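Local coordinates for protein N-acetyltransferase (Staphylococcus aureus subsp. aureus, PDB 4LUA) that probably transfers an acetyl group from acetyl-coenzyme A to an amine of a substrate not yet identified, as other GNAT-family acetyltransferases do, at residues N26-H34 / S121-F132. Sequence-based numbering, arbitrary orientation.
Sequences NEEFTQDSH and SIVSNNIGAKVF. With GOL (glycerol), chain B.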
loop_
_atom_site.group_PDB
_atom_site.type_symbol
_atom_site.label_atom_id
_atom_site.label_comp_id
_atom_site.label_asym_id
_atom_site.label_seq_id
_atom_site.Cartn_x
_atom_site.Cartn_y
_atom_site.Cartn_z
ATOM N N ASN A 26 -4.620 -9.626 7.245
ATOM C CA ASN A 26 -4.661 -10.658 6.220
ATOM C C ASN A 26 -5.010 -10.081 4.826
ATOM O O ASN A 26 -4.297 -10.321 3.843
ATOM C CB ASN A 26 -5.652 -11.760 6.602
ATOM C CG ASN A 26 -5.521 -12.972 5.722
ATOM O OD1 ASN A 26 -4.654 -13.816 5.959
ATOM N ND2 ASN A 26 -6.373 -13.061 4.681
ATOM N N GLU A 27 -6.088 -9.313 4.763
ATOM C CA GLU A 27 -6.573 -8.749 3.502
ATOM C C GLU A 27 -5.815 -7.449 3.175
ATOM O O GLU A 27 -5.810 -6.464 3.952
ATOM C CB GLU A 27 -8.065 -8.432 3.634
ATOM C CG GLU A 27 -8.706 -7.830 2.408
ATOM C CD GLU A 27 -10.198 -7.496 2.588
ATOM O OE1 GLU A 27 -10.836 -8.046 3.519
ATOM O OE2 GLU A 27 -10.685 -6.683 1.776
ATOM N N GLU A 28 -5.192 -7.428 2.006
ATOM C CA GLU A 28 -4.539 -6.200 1.515
ATOM C C GLU A 28 -5.603 -5.296 0.888
ATOM O O GLU A 28 -6.494 -5.782 0.194
ATOM C CB GLU A 28 -3.491 -6.595 0.461
ATOM C CG GLU A 28 -2.312 -5.636 0.288
ATOM C CD GLU A 28 -2.551 -4.553 -0.742
ATOM O OE1 GLU A 28 -3.584 -4.542 -1.391
ATOM O OE2 GLU A 28 -1.636 -3.689 -0.877
ATOM N N PHE A 29 -5.513 -3.982 1.170
ATOM C CA PHE A 29 -6.625 -3.065 0.824
ATOM C C PHE A 29 -7.008 -3.032 -0.665
ATOM O O PHE A 29 -8.189 -2.783 -0.964
ATOM C CB PHE A 29 -6.151 -1.655 1.270
ATOM C CG PHE A 29 -7.201 -0.575 1.088
ATOM C CD1 PHE A 29 -8.138 -0.364 2.078
ATOM C CD2 PHE A 29 -7.188 0.213 -0.052
ATOM C CE1 PHE A 29 -9.116 0.693 1.922
ATOM C CE2 PHE A 29 -8.164 1.224 -0.211
ATOM C CZ PHE A 29 -9.084 1.441 0.773
ATOM N N THR A 30 -6.051 -3.265 -1.556
ATOM C CA THR A 30 -6.350 -3.245 -3.000
ATOM C C THR A 30 -6.531 -4.600 -3.587
ATOM O O THR A 30 -6.749 -4.692 -4.803
ATOM C CB THR A 30 -5.191 -2.564 -3.797
ATOM O OG1 THR A 30 -3.954 -3.292 -3.674
ATOM C CG2 THR A 30 -4.968 -1.144 -3.237
ATOM N N GLN A 31 -6.469 -5.675 -2.784
ATOM C CA GLN A 31 -6.607 -7.021 -3.334
ATOM C C GLN A 31 -7.961 -7.613 -2.963
ATOM O O GLN A 31 -8.948 -6.873 -2.839
ATOM C CB GLN A 31 -5.440 -7.905 -2.905
ATOM C CG GLN A 31 -4.149 -7.275 -3.388
ATOM C CD GLN A 31 -2.878 -8.012 -2.984
ATOM O OE1 GLN A 31 -2.860 -8.997 -2.204
ATOM N NE2 GLN A 31 -1.759 -7.486 -3.516
ATOM N N ASP A 32 -8.074 -8.933 -2.845
ATOM C CA ASP A 32 -9.394 -9.511 -2.661
ATOM C C ASP A 32 -9.660 -9.875 -1.195
ATOM O O ASP A 32 -8.746 -10.128 -0.412
ATOM C CB ASP A 32 -9.473 -10.771 -3.555
ATOM C CG ASP A 32 -10.794 -11.507 -3.439
ATOM O OD1 ASP A 32 -11.785 -10.998 -4.039
ATOM O OD2 ASP A 32 -10.865 -12.620 -2.808
ATOM N N SER A 33 -10.936 -9.896 -0.831
ATOM C CA SER A 33 -11.363 -10.201 0.533
ATOM C C SER A 33 -10.983 -11.584 1.009
ATOM O O SER A 33 -10.793 -11.818 2.220
ATOM C CB SER A 33 -12.895 -10.001 0.613
ATOM O OG SER A 33 -13.608 -10.951 -0.133
ATOM N N HIS A 34 -10.870 -12.511 0.075
ATOM C CA HIS A 34 -10.380 -13.833 0.455
ATOM C C HIS A 34 -8.956 -14.102 -0.047
ATOM O O HIS A 34 -8.164 -14.754 0.659
ATOM C CB HIS A 34 -11.290 -14.902 -0.073
ATOM C CG HIS A 34 -10.843 -16.278 0.316
ATOM N ND1 HIS A 34 -10.397 -17.188 -0.608
ATOM C CD2 HIS A 34 -10.731 -16.883 1.527
ATOM C CE1 HIS A 34 -10.052 -18.311 0.003
ATOM N NE2 HIS A 34 -10.233 -18.149 1.303
ATOM N N SER A 121 -1.962 -0.465 -7.960
ATOM C CA SER A 121 -2.694 -1.491 -8.698
ATOM C C SER A 121 -3.835 -2.003 -7.819
ATOM O O SER A 121 -3.682 -2.098 -6.587
ATOM C CB SER A 121 -1.777 -2.690 -9.125
ATOM O OG SER A 121 -1.145 -3.171 -7.915
ATOM N N ILE A 122 -4.983 -2.266 -8.458
ATOM C CA ILE A 122 -6.198 -2.639 -7.655
ATOM C C ILE A 122 -6.845 -3.801 -8.376
ATOM O O ILE A 122 -7.117 -3.759 -9.604
ATOM C CB ILE A 122 -7.187 -1.439 -7.590
ATOM C CG1 ILE A 122 -6.480 -0.201 -7.014
ATOM C CG2 ILE A 122 -8.421 -1.804 -6.702
ATOM C CD1 ILE A 122 -7.413 1.049 -6.971
ATOM N N VAL A 123 -7.172 -4.879 -7.644
ATOM C CA VAL A 123 -7.858 -5.967 -8.309
ATOM C C VAL A 123 -9.164 -5.491 -8.934
ATOM O O VAL A 123 -9.876 -4.618 -8.385
ATOM C CB VAL A 123 -8.125 -7.096 -7.300
ATOM C CG1 VAL A 123 -9.135 -8.101 -7.839
ATOM C CG2 VAL A 123 -6.761 -7.778 -6.945
ATOM N N SER A 124 -9.469 -6.031 -10.094
ATOM C CA SER A 124 -10.453 -5.356 -10.938
ATOM C C SER A 124 -11.868 -5.178 -10.447
ATOM O O SER A 124 -12.536 -4.251 -10.911
ATOM C CB SER A 124 -10.428 -5.933 -12.337
ATOM O OG SER A 124 -10.943 -7.234 -12.296
ATOM N N ASN A 125 -12.342 -6.029 -9.534
ATOM C CA ASN A 125 -13.716 -5.802 -9.066
ATOM C C ASN A 125 -13.716 -5.131 -7.694
ATOM O O ASN A 125 -14.803 -4.940 -7.122
ATOM C CB ASN A 125 -14.451 -7.129 -9.016
ATOM C CG ASN A 125 -13.760 -8.128 -8.085
ATOM O OD1 ASN A 125 -12.546 -8.020 -7.790
ATOM N ND2 ASN A 125 -14.533 -9.133 -7.631
ATOM N N ASN A 126 -12.553 -4.689 -7.211
ATOM C CA ASN A 126 -12.493 -3.971 -5.926
ATOM C C ASN A 126 -12.831 -2.483 -6.141
ATOM O O ASN A 126 -11.955 -1.597 -6.098
ATOM C CB ASN A 126 -11.139 -4.164 -5.231
ATOM C CG ASN A 126 -11.135 -3.682 -3.820
ATOM O OD1 ASN A 126 -12.000 -2.852 -3.396
ATOM N ND2 ASN A 126 -10.130 -4.134 -3.059
ATOM N N ILE A 127 -14.131 -2.206 -6.317
ATOM C CA ILE A 127 -14.559 -0.818 -6.590
ATOM C C ILE A 127 -14.424 0.037 -5.353
ATOM O O ILE A 127 -14.208 1.268 -5.463
ATOM C CB ILE A 127 -15.981 -0.811 -7.167
ATOM C CG1 ILE A 127 -16.473 0.594 -7.603
ATOM C CG2 ILE A 127 -16.991 -1.327 -6.094
ATOM C CD1 ILE A 127 -15.667 1.095 -8.774
ATOM N N GLY A 128 -14.503 -0.548 -4.142
ATOM C CA GLY A 128 -14.268 0.249 -2.956
ATOM C C GLY A 128 -12.892 0.913 -2.985
ATOM O O GLY A 128 -12.719 2.115 -2.660
ATOM N N ALA A 129 -11.865 0.095 -3.314
ATOM C CA ALA A 129 -10.511 0.637 -3.328
ATOM C C ALA A 129 -10.338 1.615 -4.498
ATOM O O ALA A 129 -9.625 2.658 -4.342
ATOM C CB ALA A 129 -9.482 -0.523 -3.437
ATOM N N LYS A 130 -10.952 1.325 -5.657
ATOM C CA LYS A 130 -10.799 2.235 -6.804
ATOM C C LYS A 130 -11.444 3.600 -6.496
ATOM O O LYS A 130 -10.834 4.651 -6.753
ATOM C CB LYS A 130 -11.429 1.597 -8.066
ATOM C CG LYS A 130 -11.010 2.289 -9.381
ATOM C CD LYS A 130 -11.416 1.465 -10.633
ATOM C CE LYS A 130 -12.547 2.155 -11.420
ATOM N NZ LYS A 130 -13.419 1.115 -12.130
ATOM N N VAL A 131 -12.661 3.615 -5.914
ATOM C CA VAL A 131 -13.289 4.883 -5.554
ATOM C C VAL A 131 -12.507 5.655 -4.482
ATOM O O VAL A 131 -12.384 6.885 -4.548
ATOM C CB VAL A 131 -14.756 4.630 -5.107
ATOM C CG1 VAL A 131 -15.339 5.868 -4.395
ATOM C CG2 VAL A 131 -15.570 4.275 -6.351
ATOM N N PHE A 132 -11.943 4.905 -3.521
ATOM C CA PHE A 132 -11.119 5.514 -2.487
ATOM C C PHE A 132 -9.927 6.255 -3.154
ATOM O O PHE A 132 -9.643 7.421 -2.831
ATOM C CB PHE A 132 -10.648 4.389 -1.550
ATOM C CG PHE A 132 -9.487 4.762 -0.690
ATOM C CD1 PHE A 132 -8.150 4.553 -1.147
ATOM C CD2 PHE A 132 -9.701 5.271 0.595
ATOM C CE1 PHE A 132 -7.065 4.925 -0.289
ATOM C CE2 PHE A 132 -8.604 5.561 1.438
ATOM C CZ PHE A 132 -7.318 5.430 0.970
HETATM C C1 GOL B . -12.924 -0.369 0.512
HETATM O O1 GOL B . -14.369 -0.220 0.626
HETATM C C2 GOL B . -12.546 -1.838 0.250
HETATM O O2 GOL B . -13.208 -2.311 -0.933
HETATM C C3 GOL B . -10.991 -1.997 0.182
HETATM O O3 GOL B . -10.695 -3.380 0.060
HETATM O O HOH W 1 -2.006 -5.401 -5.789
HETATM O O HOH W 2 -13.219 -11.629 -6.334
#
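Phe29 drives the edge of its ring, at CE2 and CZ, against one face of Phe132, with centroids 4.7 Å apart and planes at 64°: a T-shaped pair. Phe29 CG stands anti to its own backbone N (chi1 -176°), which carries the ring out to helix 127-135, where Ala129 and Phe132 face the loop; CE2 also meets Ala129 CB at 3.9 Å. Helix 96-112 touches both phenyl groups through Asn99, so this end of the contact is tightly packed. Beside it, Thr30 O receives an almost straight bond from Val123 N (2.9 Å, 168° at the hydrogen), joining the loop to the end of strand 117-123. Thr30 CB and CG2 lie across Ile122 CG1, while Val123 CG2 packs on Gln31 CA at 3.7 Å. The Thr30 hydroxyl is turned to Glu28 OE1, which also accepts from Thr30 N, two bonds that, with Gln31 N to Glu28 O, hold the type I turn 28-31. Buried Gln31 accepts at OE1 from Gln37 N, and a water links its NE2 with Ser121 OG. Asn126 works in both directions: ND2 donates to Gln31 O (3.0 Å), tilted from its own amide plane, and weakly to Phe29 O, whereas OD1 caps the helix by accepting from Ala129 N from above the carbonyl plane. Glycerol, probably from the crystallisation liquor, sits at this helix start: O3 donates to Phe29 O, O2 to Asn126 OD1 (2.8 Å), and C3 lies over a face of the Phe29 ring. The contact is looser toward Asp32 and Asn125, where another water bridges Asp32 OD1 and Asn125 ND2. The loop after the first helix thus meets the strand-turn-helix unit of the C-terminal half, as in the GNAT acetyltransferase fold.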